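Local atomic coordinates of arginase (PDB entry 4RHJ), a protein that is of unknown function, adopts the arginase-deacetylase fold and, though classed with arginases, evolved without their binuclear manganese cluster. Residues V239-D244 with N274-P279. Sequence-based numbering, arbitrary orientation.
Sequences VFISID and NGIRGP
Val-239 and Ile-276 meet through their CG1 and CG2 methyls, each held opposite its own backbone N; for Val-239 chi1 is -177°. The two methyls lie 4.0 Å apart, from Val-239 CG1 to Ile-276 CG2, and the side chains pass each other at a slant. In Ile-276 the other branch, CG1, stands opposite the carbonyl carbon (chi1 -73°) and runs on extended to CD1. Ile-241 has the same extended shape. With both chains extended and both pointing across the contact, the two isoleucines meet tip to tip, with 3.8 Å between Ile-241 CD1 and Ile-276 CD1. Ile-276 thus touches two strand residues that point to the same side, Val-239 with one branch and Ile-241 with the other.

The second methyl of Val-239 faces the loop backbone. Its CG2 lies 3.2 Å from Arg-277 O and 4.1 Å from Gly-278 CA. No hydrogen bond joins the two segments. Arg-277 sets out away from the strand, and its NH2 forms a salt bridge with Asp-232.

Asp-244, seen to bind manganese in a structure of this protein, ends the same strand, far from these apolar contacts; no metal is bound to this chain here. Val-166 of strand 163-168 touches both Val-239 and Ile-276. Strand 239-244 lies between 163-168 and 281-287 in the parallel sheet. Strand 239-244, helix 266-274 and strand 281-287 form a beta-alpha-beta crossover of the arginase-deacetylase fold, and the contact packs its return loop, 274-279, against one face of the first strand.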
loop_
_atom_site.group_PDB
_atom_site.type_symbol
_atom_site.label_atom_id
_atom_site.label_comp_id
_atom_site.label_asym_id
_atom_site.label_seq_id
_atom_site.Cartn_x
_atom_site.Cartn_y
_atom_site.Cartn_z
ATOM N N VAL A 239 -15.989 19.007 -17.748
ATOM C CA VAL A 239 -14.858 18.144 -17.460
ATOM C C VAL A 239 -14.996 16.727 -18.022
ATOM O O VAL A 239 -15.959 16.035 -17.751
ATOM C CB VAL A 239 -14.594 18.027 -15.925
ATOM C CG1 VAL A 239 -13.362 17.188 -15.668
ATOM C CG2 VAL A 239 -14.412 19.398 -15.288
ATOM N N PHE A 240 -14.019 16.318 -18.817
ATOM C CA PHE A 240 -13.813 14.912 -19.137
ATOM C C PHE A 240 -12.901 14.364 -18.063
ATOM O O PHE A 240 -11.936 15.012 -17.670
ATOM C CB PHE A 240 -13.188 14.737 -20.527
ATOM C CG PHE A 240 -13.014 13.299 -20.956
ATOM C CD1 PHE A 240 -13.864 12.729 -21.900
ATOM C CD2 PHE A 240 -11.987 12.517 -20.434
ATOM C CE1 PHE A 240 -13.704 11.397 -22.299
ATOM C CE2 PHE A 240 -11.831 11.191 -20.826
ATOM C CZ PHE A 240 -12.686 10.636 -21.761
ATOM N N ILE A 241 -13.187 13.173 -17.569
ATOM C CA ILE A 241 -12.299 12.619 -16.571
ATOM C C ILE A 241 -11.677 11.358 -17.131
ATOM O O ILE A 241 -12.389 10.444 -17.537
ATOM C CB ILE A 241 -13.035 12.368 -15.242
ATOM C CG1 ILE A 241 -13.357 13.721 -14.593
ATOM C CG2 ILE A 241 -12.183 11.528 -14.313
ATOM C CD1 ILE A 241 -14.022 13.656 -13.237
ATOM N N SER A 242 -10.343 11.349 -17.200
ATOM C CA SER A 242 -9.585 10.221 -17.746
ATOM C C SER A 242 -8.641 9.702 -16.675
ATOM O O SER A 242 -7.817 10.454 -16.137
ATOM C CB SER A 242 -8.800 10.612 -18.996
ATOM O OG SER A 242 -8.306 9.459 -19.671
ATOM N N ILE A 243 -8.782 8.410 -16.388
ATOM C CA ILE A 243 -8.168 7.768 -15.237
ATOM C C ILE A 243 -7.406 6.516 -15.649
ATOM O O ILE A 243 -7.987 5.496 -15.984
ATOM C CB ILE A 243 -9.231 7.406 -14.172
ATOM C CG1 ILE A 243 -9.717 8.672 -13.452
ATOM C CG2 ILE A 243 -8.691 6.373 -13.179
ATOM C CD1 ILE A 243 -10.936 8.453 -12.594
ATOM N N ASP A 244 -6.095 6.633 -15.686
ATOM C CA ASP A 244 -5.236 5.493 -15.896
ATOM C C ASP A 244 -4.907 4.913 -14.539
ATOM O O ASP A 244 -4.439 5.618 -13.643
ATOM C CB ASP A 244 -3.967 5.895 -16.624
ATOM C CG ASP A 244 -3.187 4.702 -17.155
ATOM O OD1 ASP A 244 -3.329 3.587 -16.625
ATOM O OD2 ASP A 244 -2.419 4.893 -18.116
ATOM N N ASN A 274 -12.246 13.877 -5.675
ATOM C CA ASN A 274 -13.365 14.512 -4.988
ATOM C C ASN A 274 -13.365 16.007 -5.289
ATOM O O ASN A 274 -14.416 16.625 -5.467
ATOM C CB ASN A 274 -13.269 14.233 -3.474
ATOM C CG ASN A 274 -14.445 14.787 -2.682
ATOM O OD1 ASN A 274 -15.533 14.194 -2.653
ATOM N ND2 ASN A 274 -14.223 15.917 -2.006
ATOM N N GLY A 275 -12.159 16.560 -5.401
ATOM C CA GLY A 275 -11.952 17.984 -5.571
ATOM C C GLY A 275 -11.987 18.535 -6.980
ATOM O O GLY A 275 -11.595 19.680 -7.187
ATOM N N ILE A 276 -12.476 17.753 -7.940
ATOM C CA ILE A 276 -12.552 18.210 -9.329
ATOM C C ILE A 276 -13.780 19.065 -9.463
ATOM O O ILE A 276 -14.834 18.700 -8.974
ATOM C CB ILE A 276 -12.586 17.023 -10.340
ATOM C CG1 ILE A 276 -11.207 16.369 -10.431
ATOM C CG2 ILE A 276 -12.988 17.470 -11.720
ATOM C CD1 ILE A 276 -11.151 15.156 -11.320
ATOM N N ARG A 277 -13.644 20.219 -10.099
ATOM C CA ARG A 277 -14.756 21.156 -10.200
ATOM C C ARG A 277 -15.230 21.266 -11.631
ATOM O O ARG A 277 -14.480 20.998 -12.561
ATOM C CB ARG A 277 -14.361 22.548 -9.697
ATOM C CG ARG A 277 -13.915 22.635 -8.263
ATOM C CD ARG A 277 -15.044 22.492 -7.280
ATOM N NE ARG A 277 -14.497 22.076 -6.001
ATOM C CZ ARG A 277 -14.225 20.815 -5.705
ATOM N NH1 ARG A 277 -14.485 19.868 -6.586
ATOM N NH2 ARG A 277 -13.713 20.498 -4.535
ATOM N N GLY A 278 -16.478 21.666 -11.814
ATOM C CA GLY A 278 -17.004 21.828 -13.154
ATOM C C GLY A 278 -18.486 22.119 -13.226
ATOM O O GLY A 278 -19.187 22.067 -12.216
ATOM N N PRO A 279 -18.966 22.449 -14.432
ATOM C CA PRO A 279 -20.376 22.727 -14.687
ATOM C C PRO A 279 -21.093 21.434 -14.993
ATOM O O PRO A 279 -22.327 21.368 -14.952
ATOM C CB PRO A 279 -20.329 23.624 -15.910
ATOM C CG PRO A 279 -19.166 23.089 -16.679
ATOM C CD PRO A 279 -18.146 22.672 -15.637
#